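Local coordinates for Nitrate/nitrite binding protein NrtA (Synechocystis sp., PDB 2G29) that binds nitrate as the solute-binding protein of the NrtABCD ABC transporter, which takes up nitrate and probably nitrite, at residues Trp170-Leu175 with Phe186-Val191; Ala246-Val249 with Lys254-Lys257; Glu274-Met279 with Arg299-Tyr304; Pro330-Asp335 with Ala356-Val361. All coordinates share one frame; numbering follows the deposited sequence.

Overall arrangement
The four contacts follow one another along a single chain folded as a two-domain, C-clamp-shaped nitrate-binding protein, and none touches another. Contact 1 comes near the nitrate site, with the side chain of R172 about 9 Å from that of the nitrate ligand H167. S300 of contact 3 lies about 11 Å from both Q126 and G211, and D335 of contact 4 about 11 Å from K240, again between side chains. Contact 2 stands away from the site, its centre about 35 Å from that of contact 1 on the other side of the chain's centre. Contacts 2 and 4 have centres about 18 Å apart and nearest atoms about 6 Å apart.

Contact 1: Trp170-Leu175 with Phe186-Val191; sequences WIRYWL and FSTIVV
R172 and T188 mark the nearest backbone approach of helix 166-177 to strand 187-190, their CA atoms 8.5 Å apart. Helix and strand are the last two elements of a beta-alpha-beta unit that begins with strand 157-160, and strand 187-190 is an edge strand of its five-stranded mixed sheet. The first of the two side-chain contacts is apolar. L175 sets CD1 over one face of the F186 ring, 3.7 Å from the ring centroid, in a CH-pi contact. The methyl is displaced toward the CZ rim, where CD1 of L175 comes to 3.6 Å from CZ of F186. CB of L175 adds to it, 3.9 Å from CE2 of F186. CG of F186 stands between the backbone N and the carbonyl carbon (chi1 65°), which brings the ring under the leucine; L146 and F150 of helix 146-151 join the same apolar cluster, touching L175 and F186 respectively.

The second contact is polar. R172 runs extended from CG to NE, its NE in a salt bridge with D168, while the guanidinium also makes a cation-pi contact with W345. Its NH2 end reaches the strand, crossing the T188 side chain at about a right angle. NH2 of R172 donates to OG1 of T188 at 3.0 Å, along a bent path of 141°, with OG1 lying 22° out of the guanidinium plane and the methyl CG2 of T188 3.8 Å from NE.

Contact 2: Ala246-Val249 with Lys254-Lys257; sequences ADWV and KAAK
Two consecutive helices joined by a tight turn, the short helix 246-251 and the long helix 253-271, bring W248 and V249 against A255 and A256. The pair follows directly on strand 240-245 of the five-stranded mixed sheet that also holds strand 115-120. Backbones come close here, the CA atoms of V249 and A256 being 5.7 Å apart, consistent with the small alanine side chains on the second helix. No hydrogen bond crosses between the two segments; the contact is apolar packing throughout.

The indole of W248 carries the larger share. Its CG lies opposite the backbone N (chi1 -172°), which sends the six-membered ring forward to the second helix. CH2 of W248 meets CB of A255 at 3.7 Å, while the neighbouring atom CZ3 reaches CA of A256 at 3.8 Å. That CA lies at the edge of the indole, near its plane, so the ring abuts the helix backbone with its rim instead of lying flat on it. A35 and D90 also touch the indole, and A255 touches P30 and M62, which places the helix pair beside the N-terminal part of the chain. Substituting an alanine for W248 would probably open a gap beside A255 and A256, with the contacts of CH2 and CZ3 lost.

V249 completes the packing. It also touches Y116 of strand 115-120, and its CG1 stands 3.9 Å from CB of A256, the methyl that W248 CZ3 meets at the same distance.

Contact 3: Glu274-Met279 with Arg299-Tyr304; sequences ENKEEM and RSKGIY
Polar contact between K276 and S300 comes first: NZ of K276 donates a hydrogen bond to the backbone O of S300, with the two atoms 2.7 Å apart, although the position of that oxygen is less certain. The lysine does not simply reach out straight. Bends at chi2 (-64°) and chi4 (61°) curl the chain so that its ammonium end turns to the carbonyl. A leucine in place of K276 would probably leave the S300 carbonyl without this donor and lose the far end of the long stem that curls toward it.

Van der Waals contacts flank the bond. The stems of K276 and K301 pass at a slant, CB of K276 lying 3.9 Å from CD of K301. K301 carries its own NZ past this point, still 3.9 Å from CB of K276, to the backbone O of A273, just ahead of the first segment, and the two ammonium groups remain 6.1 Å apart between their NZ atoms. M279, about one helical turn beyond K276, extends from its backbone and bends at the thioether, which places CE 3.7 Å from OG of S300; the serine hydroxyl also makes a weak hydrogen bond to O of I296. The same methionine touches W269 and C270 of helix 253-271.

Together these contacts join the N-terminal part of helix 276-284 to residues 299-301, ahead of strand 303-304, a packing of a helix against the segment before the two-stranded antiparallel sheet of strands 303-304 and 313-314 within the nitrate-binding protein's alpha-beta fold.

Contact 4: Pro330-Asp335 with Ala356-Val361; sequences PYKSHD and AIVDKV
Charge pairing between K332 and D359 provides the polar side of this contact. NZ of K332 forms a salt bridge and hydrogen bond with OD1 of D359 at 2.7 Å, reaching the oxygen from above the carboxylate, 41° out of its plane. The lysine is extended beyond CG and crosses the aspartate at about a right angle; its CE also lies 3.4 Å from OD1 of D359. A water bridges the pair a second time: it accepts from NZ of K332 at 3.1 Å and donates to the backbone O of D359 at 2.7 Å, tying the lysine to the main chain as well as the side chain.

The two segments belong to a helix-helix packing, with the first turn of helix 332-344, with Y331 at the N-cap position, set against the end of helix 354-361.

Apolar packing lies beside the salt bridge. V358 spreads its two methyls: CG1, opposite the backbone N at chi1 169°, touches CB of K332 at 3.6 Å, while CG2 meets CB of D335 at 3.8 Å. L339 and Q336 of helix 332-344 and Y100 of helix 97-104 touch V358 as well. The D335 carboxylate turns to other partners: OD1 forms a salt bridge with R120, and OD2 accepts hydrogen bonds from Y100 OH and N362 ND2.

Contact 1: Trp170-Leu175 with Phe186-Val191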
loop_
_atom_site.group_PDB
_atom_site.type_symbol
_atom_site.label_atom_id
_atom_site.label_comp_id
_atom_site.label_asym_id
_atom_site.label_seq_id
_atom_site.Cartn_x
_atom_site.Cartn_y
_atom_site.Cartn_z
ATOM N N TRP A 170 5.992 -6.313 -4.963
ATOM C CA TRP A 170 7.215 -6.323 -4.141
ATOM C C TRP A 170 7.809 -7.719 -4.014
ATOM O O TRP A 170 9.015 -7.909 -4.209
ATOM C CB TRP A 170 6.978 -5.821 -2.724
ATOM C CG TRP A 170 6.287 -4.508 -2.577
ATOM C CD1 TRP A 170 5.368 -4.209 -1.615
ATOM C CD2 TRP A 170 6.384 -3.356 -3.424
ATOM N NE1 TRP A 170 4.871 -2.939 -1.817
ATOM C CE2 TRP A 170 5.472 -2.401 -2.927
ATOM C CE3 TRP A 170 7.143 -3.033 -4.570
ATOM C CZ2 TRP A 170 5.289 -1.144 -3.520
ATOM C CZ3 TRP A 170 6.972 -1.797 -5.166
ATOM C CH2 TRP A 170 6.045 -0.855 -4.643
ATOM N N ILE A 171 6.984 -8.703 -3.686
ATOM C CA ILE A 171 7.536 -10.041 -3.533
ATOM C C ILE A 171 8.031 -10.635 -4.857
ATOM O O ILE A 171 9.052 -11.308 -4.868
ATOM C CB ILE A 171 6.532 -10.967 -2.744
ATOM C CG1 ILE A 171 7.322 -12.068 -2.039
ATOM C CG2 ILE A 171 5.467 -11.549 -3.655
ATOM C CD1 ILE A 171 6.492 -12.824 -1.006
ATOM N N ARG A 172 7.335 -10.372 -5.959
ATOM C CA ARG A 172 7.797 -10.846 -7.265
ATOM C C ARG A 172 9.099 -10.147 -7.639
ATOM O O ARG A 172 9.991 -10.766 -8.234
ATOM C CB ARG A 172 6.778 -10.559 -8.355
ATOM C CG ARG A 172 5.558 -11.447 -8.294
ATOM C CD ARG A 172 4.540 -11.040 -9.338
ATOM N NE ARG A 172 3.432 -12.001 -9.334
ATOM C CZ ARG A 172 3.132 -12.813 -10.354
ATOM N NH1 ARG A 172 3.834 -12.779 -11.494
ATOM N NH2 ARG A 172 2.179 -13.725 -10.189
ATOM N N TYR A 173 9.242 -8.862 -7.316
ATOM C CA TYR A 173 10.476 -8.143 -7.663
ATOM C C TYR A 173 11.673 -8.733 -6.917
ATOM O O TYR A 173 12.753 -8.952 -7.489
ATOM C CB TYR A 173 10.309 -6.638 -7.327
ATOM C CG TYR A 173 11.400 -5.764 -7.869
ATOM C CD1 TYR A 173 11.223 -5.072 -9.068
ATOM C CD2 TYR A 173 12.666 -5.720 -7.253
ATOM C CE1 TYR A 173 12.275 -4.356 -9.651
ATOM C CE2 TYR A 173 13.728 -5.033 -7.857
ATOM C CZ TYR A 173 13.531 -4.357 -9.041
ATOM O OH TYR A 173 14.557 -3.708 -9.735
ATOM N N TRP A 174 11.470 -8.996 -5.632
ATOM C CA TRP A 174 12.518 -9.540 -4.773
ATOM C C TRP A 174 12.919 -10.937 -5.238
ATOM O O TRP A 174 14.125 -11.243 -5.359
ATOM C CB TRP A 174 11.990 -9.538 -3.329
ATOM C CG TRP A 174 12.794 -10.293 -2.266
ATOM C CD1 TRP A 174 14.010 -9.958 -1.740
ATOM C CD2 TRP A 174 12.339 -11.423 -1.549
ATOM N NE1 TRP A 174 14.332 -10.813 -0.723
ATOM C CE2 TRP A 174 13.331 -11.736 -0.585
ATOM C CE3 TRP A 174 11.197 -12.223 -1.619
ATOM C CZ2 TRP A 174 13.195 -12.814 0.303
ATOM C CZ3 TRP A 174 11.061 -13.280 -0.750
ATOM C CH2 TRP A 174 12.062 -13.575 0.204
ATOM N N LEU A 175 11.932 -11.785 -5.536
ATOM C CA LEU A 175 12.236 -13.159 -5.949
ATOM C C LEU A 175 12.876 -13.163 -7.320
ATOM O O LEU A 175 13.829 -13.909 -7.555
ATOM C CB LEU A 175 10.982 -14.053 -5.925
ATOM C CG LEU A 175 10.520 -14.383 -4.493
ATOM C CD1 LEU A 175 9.092 -14.922 -4.477
ATOM C CD2 LEU A 175 11.473 -15.418 -3.868
ATOM N N PHE A 186 8.031 -20.957 -8.201
ATOM C CA PHE A 186 7.028 -20.775 -7.150
ATOM C C PHE A 186 5.763 -20.257 -7.795
ATOM O O PHE A 186 5.783 -19.847 -8.962
ATOM C CB PHE A 186 7.506 -19.763 -6.105
ATOM C CG PHE A 186 7.675 -18.393 -6.646
ATOM C CD1 PHE A 186 6.631 -17.463 -6.598
ATOM C CD2 PHE A 186 8.869 -18.033 -7.268
ATOM C CE1 PHE A 186 6.777 -16.217 -7.161
ATOM C CE2 PHE A 186 9.031 -16.778 -7.838
ATOM C CZ PHE A 186 7.956 -15.855 -7.781
ATOM N N SER A 187 4.667 -20.300 -7.046
ATOM C CA SER A 187 3.379 -19.775 -7.519
ATOM C C SER A 187 2.922 -18.765 -6.475
ATOM O O SER A 187 3.198 -18.945 -5.283
ATOM C CB SER A 187 2.312 -20.876 -7.599
ATOM O OG SER A 187 2.704 -21.927 -8.464
ATOM N N THR A 188 2.252 -17.701 -6.924
ATOM C CA THR A 188 1.725 -16.725 -5.988
ATOM C C THR A 188 0.306 -17.118 -5.622
ATOM O O THR A 188 -0.426 -17.721 -6.424
ATOM C CB THR A 188 1.723 -15.271 -6.565
ATOM O OG1 THR A 188 1.084 -15.252 -7.839
ATOM C CG2 THR A 188 3.137 -14.713 -6.661
ATOM N N ILE A 189 -0.074 -16.840 -4.375
ATOM C CA ILE A 189 -1.442 -17.081 -3.913
ATOM C C ILE A 189 -1.879 -15.810 -3.195
ATOM O O ILE A 189 -1.033 -15.045 -2.723
ATOM C CB ILE A 189 -1.586 -18.279 -2.932
ATOM C CG1 ILE A 189 -0.740 -18.105 -1.661
ATOM C CG2 ILE A 189 -1.187 -19.577 -3.657
ATOM C CD1 ILE A 189 -1.089 -19.164 -0.571
ATOM N N VAL A 190 -3.189 -15.579 -3.128
ATOM C CA VAL A 190 -3.718 -14.406 -2.424
ATOM C C VAL A 190 -4.212 -14.796 -1.039
ATOM O O VAL A 190 -4.967 -15.760 -0.914
ATOM C CB VAL A 190 -4.921 -13.827 -3.176
ATOM C CG1 VAL A 190 -5.525 -12.663 -2.382
ATOM C CG2 VAL A 190 -4.502 -13.356 -4.558
ATOM N N VAL A 191 -3.795 -14.036 -0.016
ATOM C CA VAL A 191 -4.271 -14.241 1.353
ATOM C C VAL A 191 -4.642 -12.836 1.892
ATOM O O VAL A 191 -3.857 -11.888 1.756
ATOM C CB VAL A 191 -3.161 -14.856 2.293
ATOM C CG1 VAL A 191 -3.680 -14.957 3.717
ATOM C CG2 VAL A 191 -2.752 -16.257 1.790
#

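Contact 2: Ala246-Val249 with Lys254-Lys257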
loop_
_atom_site.group_PDB
_atom_site.type_symbol
_atom_site.label_atom_id
_atom_site.label_comp_id
_atom_site.label_asym_id
_atom_site.label_seq_id
_atom_site.Cartn_x
_atom_site.Cartn_y
_atom_site.Cartn_z
ATOM N N ALA A 246 -15.149 7.634 -9.083
ATOM C CA ALA A 246 -15.198 8.887 -9.793
ATOM C C ALA A 246 -16.584 9.481 -9.843
ATOM O O ALA A 246 -16.710 10.699 -9.866
ATOM C CB ALA A 246 -14.613 8.706 -11.226
ATOM N N ASP A 247 -17.616 8.643 -9.866
ATOM C CA ASP A 247 -18.972 9.196 -9.913
ATOM C C ASP A 247 -19.282 9.986 -8.633
ATOM O O ASP A 247 -19.882 11.083 -8.687
ATOM C CB ASP A 247 -20.028 8.090 -10.170
ATOM C CG ASP A 247 -20.391 7.290 -8.915
ATOM O OD1 ASP A 247 -19.490 6.813 -8.219
ATOM O OD2 ASP A 247 -21.603 7.165 -8.586
ATOM N N TRP A 248 -18.829 9.498 -7.488
ATOM C CA TRP A 248 -19.093 10.205 -6.246
ATOM C C TRP A 248 -18.291 11.528 -6.210
ATOM O O TRP A 248 -18.805 12.567 -5.819
ATOM C CB TRP A 248 -18.738 9.312 -5.043
ATOM C CG TRP A 248 -19.151 9.873 -3.728
ATOM C CD1 TRP A 248 -20.271 9.552 -3.020
ATOM C CD2 TRP A 248 -18.424 10.818 -2.921
ATOM N NE1 TRP A 248 -20.287 10.223 -1.827
ATOM C CE2 TRP A 248 -19.169 11.004 -1.728
ATOM C CE3 TRP A 248 -17.223 11.520 -3.083
ATOM C CZ2 TRP A 248 -18.751 11.859 -0.703
ATOM C CZ3 TRP A 248 -16.800 12.380 -2.068
ATOM C CH2 TRP A 248 -17.565 12.536 -0.879
ATOM N N VAL A 249 -17.027 11.510 -6.626
ATOM C CA VAL A 249 -16.227 12.723 -6.645
ATOM C C VAL A 249 -16.763 13.762 -7.629
ATOM O O VAL A 249 -16.782 14.975 -7.319
ATOM C CB VAL A 249 -14.728 12.403 -6.968
ATOM C CG1 VAL A 249 -13.926 13.704 -7.148
ATOM C CG2 VAL A 249 -14.154 11.564 -5.824
ATOM N N LYS A 254 -17.239 19.351 -3.687
ATOM C CA LYS A 254 -16.924 20.062 -2.471
ATOM C C LYS A 254 -16.687 19.096 -1.303
ATOM O O LYS A 254 -15.801 19.322 -0.472
ATOM C CB LYS A 254 -18.039 21.058 -2.142
ATOM C CG LYS A 254 -18.212 22.157 -3.195
ATOM C CD LYS A 254 -19.560 22.851 -3.045
ATOM C CE LYS A 254 -19.806 23.841 -4.185
ATOM N NZ LYS A 254 -21.227 24.341 -4.152
ATOM N N ALA A 255 -17.477 18.024 -1.234
ATOM C CA ALA A 255 -17.301 17.024 -0.174
ATOM C C ALA A 255 -15.984 16.280 -0.421
ATOM O O ALA A 255 -15.273 15.955 0.525
ATOM C CB ALA A 255 -18.464 16.030 -0.162
ATOM N N ALA A 256 -15.642 16.021 -1.681
ATOM C CA ALA A 256 -14.371 15.330 -1.945
ATOM C C ALA A 256 -13.181 16.204 -1.515
ATOM O O ALA A 256 -12.177 15.699 -1.029
ATOM C CB ALA A 256 -14.262 14.983 -3.428
ATOM N N LYS A 257 -13.310 17.528 -1.653
ATOM C CA LYS A 257 -12.231 18.417 -1.234
ATOM C C LYS A 257 -12.151 18.416 0.299
ATOM O O LYS A 257 -11.061 18.397 0.893
ATOM C CB LYS A 257 -12.465 19.841 -1.769
ATOM C CG LYS A 257 -11.328 20.799 -1.413
ATOM C CD LYS A 257 -11.612 22.219 -1.941
ATOM C CE LYS A 257 -10.371 23.092 -1.904
ATOM N NZ LYS A 257 -10.690 24.474 -2.438
#

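Contact 3: Glu274-Met279 with Arg299-Tyr304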
loop_
_atom_site.group_PDB
_atom_site.type_symbol
_atom_site.label_atom_id
_atom_site.label_comp_id
_atom_site.label_asym_id
_atom_site.label_seq_id
_atom_site.Cartn_x
_atom_site.Cartn_y
_atom_site.Cartn_z
ATOM N N GLU A 274 5.828 12.662 18.151
ATOM C CA GLU A 274 5.086 12.814 19.396
ATOM C C GLU A 274 3.682 12.230 19.374
ATOM O O GLU A 274 3.049 12.118 20.416
ATOM C CB GLU A 274 5.022 14.292 19.817
ATOM C CG GLU A 274 5.122 15.285 18.663
ATOM C CD GLU A 274 6.537 15.383 18.086
ATOM O OE1 GLU A 274 7.475 15.771 18.826
ATOM O OE2 GLU A 274 6.717 15.078 16.892
ATOM N N ASN A 275 3.163 11.863 18.201
ATOM C CA ASN A 275 1.817 11.293 18.169
ATOM C C ASN A 275 1.779 9.810 17.883
ATOM O O ASN A 275 0.699 9.228 17.853
ATOM C CB ASN A 275 0.929 11.990 17.136
ATOM C CG ASN A 275 0.708 13.441 17.462
ATOM O OD1 ASN A 275 0.576 13.810 18.642
ATOM N ND2 ASN A 275 0.646 14.274 16.438
ATOM N N LYS A 276 2.943 9.197 17.700
ATOM C CA LYS A 276 2.961 7.771 17.359
ATOM C C LYS A 276 2.380 6.876 18.455
ATOM O O LYS A 276 1.686 5.915 18.165
ATOM C CB LYS A 276 4.380 7.320 17.020
ATOM C CG LYS A 276 4.965 7.955 15.749
ATOM C CD LYS A 276 4.179 7.543 14.493
ATOM C CE LYS A 276 4.794 8.134 13.185
ATOM N NZ LYS A 276 6.207 7.698 12.892
ATOM N N GLU A 277 2.648 7.189 19.726
ATOM C CA GLU A 277 2.112 6.369 20.807
ATOM C C GLU A 277 0.585 6.389 20.779
ATOM O O GLU A 277 -0.093 5.348 20.778
ATOM C CB GLU A 277 2.647 6.901 22.142
ATOM C CG GLU A 277 4.169 6.895 22.226
ATOM C CD GLU A 277 4.733 7.852 23.254
ATOM O OE1 GLU A 277 4.577 9.098 23.099
ATOM O OE2 GLU A 277 5.350 7.359 24.230
ATOM N N GLU A 278 0.022 7.595 20.765
ATOM C CA GLU A 278 -1.408 7.739 20.732
ATOM C C GLU A 278 -2.009 7.093 19.484
ATOM O O GLU A 278 -3.030 6.419 19.574
ATOM C CB GLU A 278 -1.793 9.218 20.817
ATOM C CG GLU A 278 -3.267 9.384 21.058
ATOM C CD GLU A 278 -3.740 10.845 21.039
ATOM O OE1 GLU A 278 -2.899 11.760 21.067
ATOM O OE2 GLU A 278 -4.961 11.030 21.001
ATOM N N MET A 279 -1.367 7.275 18.337
ATOM C CA MET A 279 -1.868 6.671 17.102
ATOM C C MET A 279 -2.009 5.166 17.268
ATOM O O MET A 279 -3.032 4.598 16.950
ATOM C CB MET A 279 -0.901 6.965 15.957
ATOM C CG MET A 279 -1.385 6.439 14.620
ATOM S SD MET A 279 -0.218 6.704 13.292
ATOM C CE MET A 279 0.917 5.352 13.607
ATOM N N ARG A 299 7.430 -0.593 14.958
ATOM C CA ARG A 299 7.640 -0.265 13.563
ATOM C C ARG A 299 7.224 1.162 13.242
ATOM O O ARG A 299 7.795 1.798 12.355
ATOM C CB ARG A 299 6.901 -1.271 12.660
ATOM C CG ARG A 299 7.314 -2.724 12.885
ATOM C CD ARG A 299 8.793 -2.943 12.641
ATOM N NE ARG A 299 9.230 -4.324 12.844
ATOM C CZ ARG A 299 9.131 -5.307 11.964
ATOM N NH1 ARG A 299 8.580 -5.096 10.776
ATOM N NH2 ARG A 299 9.643 -6.503 12.261
ATOM N N SER A 300 6.208 1.670 13.937
ATOM C CA SER A 300 5.728 3.043 13.782
ATOM C C SER A 300 6.748 4.081 14.303
ATOM O O SER A 300 6.549 5.296 14.149
ATOM C CB SER A 300 4.384 3.199 14.493
ATOM O OG SER A 300 3.360 2.529 13.757
ATOM N N LYS A 301 7.830 3.583 14.901
ATOM C CA LYS A 301 8.945 4.414 15.400
ATOM C C LYS A 301 10.237 4.050 14.677
ATOM O O LYS A 301 11.317 4.533 15.032
ATOM C CB LYS A 301 9.159 4.207 16.892
ATOM C CG LYS A 301 8.099 4.778 17.774
ATOM C CD LYS A 301 8.063 6.277 17.662
ATOM C CE LYS A 301 7.738 6.923 19.000
ATOM N NZ LYS A 301 7.654 8.391 18.805
ATOM N N GLY A 302 10.148 3.177 13.672
ATOM C CA GLY A 302 11.348 2.812 12.928
ATOM C C GLY A 302 12.288 1.867 13.661
ATOM O O GLY A 302 13.481 1.793 13.350
ATOM N N ILE A 303 11.758 1.133 14.634
ATOM C CA ILE A 303 12.555 0.169 15.394
ATOM C C ILE A 303 12.270 -1.194 14.777
ATOM O O ILE A 303 11.124 -1.674 14.839
ATOM C CB ILE A 303 12.167 0.146 16.873
ATOM C CG1 ILE A 303 12.406 1.528 17.462
ATOM C CG2 ILE A 303 12.965 -0.942 17.603
ATOM C CD1 ILE A 303 11.856 1.675 18.863
ATOM N N TYR A 304 13.309 -1.829 14.238
ATOM C CA TYR A 304 13.143 -3.098 13.546
ATOM C C TYR A 304 13.761 -4.357 14.113
ATOM O O TYR A 304 14.995 -4.489 14.142
ATOM C CB TYR A 304 13.661 -2.969 12.098
ATOM C CG TYR A 304 12.803 -2.097 11.220
ATOM C CD1 TYR A 304 13.081 -0.731 11.027
ATOM C CD2 TYR A 304 11.677 -2.632 10.605
ATOM C CE1 TYR A 304 12.246 0.070 10.242
ATOM C CE2 TYR A 304 10.836 -1.836 9.807
ATOM C CZ TYR A 304 11.125 -0.502 9.637
ATOM O OH TYR A 304 10.311 0.301 8.872
#

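Contact 4: Pro330-Asp335 with Ala356-Val361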
loop_
_atom_site.group_PDB
_atom_site.type_symbol
_atom_site.label_atom_id
_atom_site.label_comp_id
_atom_site.label_asym_id
_atom_site.label_seq_id
_atom_site.Cartn_x
_atom_site.Cartn_y
_atom_site.Cartn_z
ATOM N N PRO A 330 0.485 12.318 -4.597
ATOM C CA PRO A 330 0.388 11.145 -5.483
ATOM C C PRO A 330 1.073 11.350 -6.817
ATOM O O PRO A 330 0.480 11.774 -7.789
ATOM C CB PRO A 330 -1.114 10.936 -5.608
ATOM C CG PRO A 330 -1.652 12.365 -5.622
ATOM C CD PRO A 330 -0.760 13.108 -4.604
ATOM N N TYR A 331 2.367 11.075 -6.830
ATOM C CA TYR A 331 3.137 11.240 -8.057
ATOM C C TYR A 331 2.597 10.351 -9.181
ATOM O O TYR A 331 2.411 9.126 -9.020
ATOM C CB TYR A 331 4.615 10.881 -7.827
ATOM C CG TYR A 331 5.411 11.878 -7.007
ATOM C CD1 TYR A 331 5.621 11.668 -5.657
ATOM C CD2 TYR A 331 5.955 13.028 -7.601
ATOM C CE1 TYR A 331 6.366 12.563 -4.893
ATOM C CE2 TYR A 331 6.693 13.924 -6.838
ATOM C CZ TYR A 331 6.897 13.684 -5.499
ATOM O OH TYR A 331 7.685 14.547 -4.739
ATOM N N LYS A 332 2.356 10.970 -10.327
ATOM C CA LYS A 332 1.917 10.212 -11.506
ATOM C C LYS A 332 3.024 9.231 -11.957
ATOM O O LYS A 332 2.706 8.159 -12.464
ATOM C CB LYS A 332 1.568 11.169 -12.652
ATOM C CG LYS A 332 0.248 11.912 -12.475
ATOM C CD LYS A 332 -0.018 12.858 -13.619
ATOM C CE LYS A 332 -1.422 13.376 -13.557
ATOM N NZ LYS A 332 -1.721 14.256 -14.750
ATOM N N SER A 333 4.304 9.577 -11.771
ATOM C CA SER A 333 5.380 8.680 -12.191
ATOM C C SER A 333 5.311 7.382 -11.398
ATOM O O SER A 333 5.638 6.298 -11.923
ATOM C CB SER A 333 6.755 9.347 -12.010
ATOM O OG SER A 333 6.953 9.713 -10.655
ATOM N N HIS A 334 4.855 7.459 -10.143
ATOM C CA HIS A 334 4.707 6.256 -9.313
ATOM C C HIS A 334 3.560 5.385 -9.837
ATOM O O HIS A 334 3.710 4.184 -9.976
ATOM C CB HIS A 334 4.443 6.635 -7.870
ATOM C CG HIS A 334 5.631 7.213 -7.144
ATOM N ND1 HIS A 334 6.921 7.196 -7.627
ATOM C CD2 HIS A 334 5.680 7.796 -5.930
ATOM C CE1 HIS A 334 7.723 7.751 -6.722
ATOM N NE2 HIS A 334 6.996 8.118 -5.690
ATOM N N ASP A 335 2.425 5.990 -10.137
ATOM C CA ASP A 335 1.323 5.214 -10.715
ATOM C C ASP A 335 1.802 4.542 -12.019
ATOM O O ASP A 335 1.461 3.362 -12.273
ATOM C CB ASP A 335 0.124 6.145 -11.016
ATOM C CG ASP A 335 -0.585 6.649 -9.764
ATOM O OD1 ASP A 335 -0.099 6.389 -8.649
ATOM O OD2 ASP A 335 -1.629 7.322 -9.930
ATOM N N ALA A 356 -1.550 7.805 -20.387
ATOM C CA ALA A 356 -2.920 8.254 -20.616
ATOM C C ALA A 356 -3.886 7.897 -19.499
ATOM O O ALA A 356 -4.668 8.751 -19.076
ATOM C CB ALA A 356 -3.451 7.722 -21.955
ATOM N N ILE A 357 -3.871 6.648 -19.029
ATOM C CA ILE A 357 -4.810 6.279 -17.980
ATOM C C ILE A 357 -4.411 6.936 -16.668
ATOM O O ILE A 357 -5.273 7.283 -15.863
ATOM C CB ILE A 357 -4.988 4.722 -17.854
ATOM C CG1 ILE A 357 -6.060 4.420 -16.802
ATOM C CG2 ILE A 357 -3.683 4.021 -17.519
ATOM C CD1 ILE A 357 -7.478 4.914 -17.171
ATOM N N VAL A 358 -3.125 7.138 -16.435
ATOM C CA VAL A 358 -2.723 7.834 -15.206
ATOM C C VAL A 358 -3.248 9.274 -15.253
ATOM O O VAL A 358 -3.677 9.806 -14.214
ATOM C CB VAL A 358 -1.188 7.766 -15.042
ATOM C CG1 VAL A 358 -0.675 8.713 -13.931
ATOM C CG2 VAL A 358 -0.815 6.362 -14.689
ATOM N N ASP A 359 -3.273 9.918 -16.424
ATOM C CA ASP A 359 -3.774 11.288 -16.468
ATOM C C ASP A 359 -5.279 11.367 -16.181
ATOM O O ASP A 359 -5.785 12.460 -15.838
ATOM C CB ASP A 359 -3.444 11.954 -17.819
ATOM C CG ASP A 359 -1.999 12.400 -17.920
ATOM O OD1 ASP A 359 -1.348 12.573 -16.882
ATOM O OD2 ASP A 359 -1.515 12.607 -19.061
ATOM N N LYS A 360 -5.995 10.248 -16.309
ATOM C CA LYS A 360 -7.426 10.225 -16.021
ATOM C C LYS A 360 -7.714 9.846 -14.563
ATOM O O LYS A 360 -8.566 10.474 -13.915
ATOM C CB LYS A 360 -8.169 9.251 -16.953
ATOM C CG LYS A 360 -9.681 9.128 -16.647
ATOM C CD LYS A 360 -10.394 8.348 -17.729
ATOM C CE LYS A 360 -11.830 7.987 -17.354
ATOM N NZ LYS A 360 -11.848 6.715 -16.539
ATOM N N VAL A 361 -7.013 8.849 -14.024
ATOM C CA VAL A 361 -7.239 8.392 -12.656
ATOM C C VAL A 361 -6.558 9.199 -11.551
ATOM O O VAL A 361 -7.142 9.426 -10.494
ATOM C CB VAL A 361 -6.804 6.910 -12.566
ATOM C CG1 VAL A 361 -6.835 6.376 -11.118
ATOM C CG2 VAL A 361 -7.709 6.073 -13.470
HETATM O O HOH W 1 -4.680 14.023 -13.975
#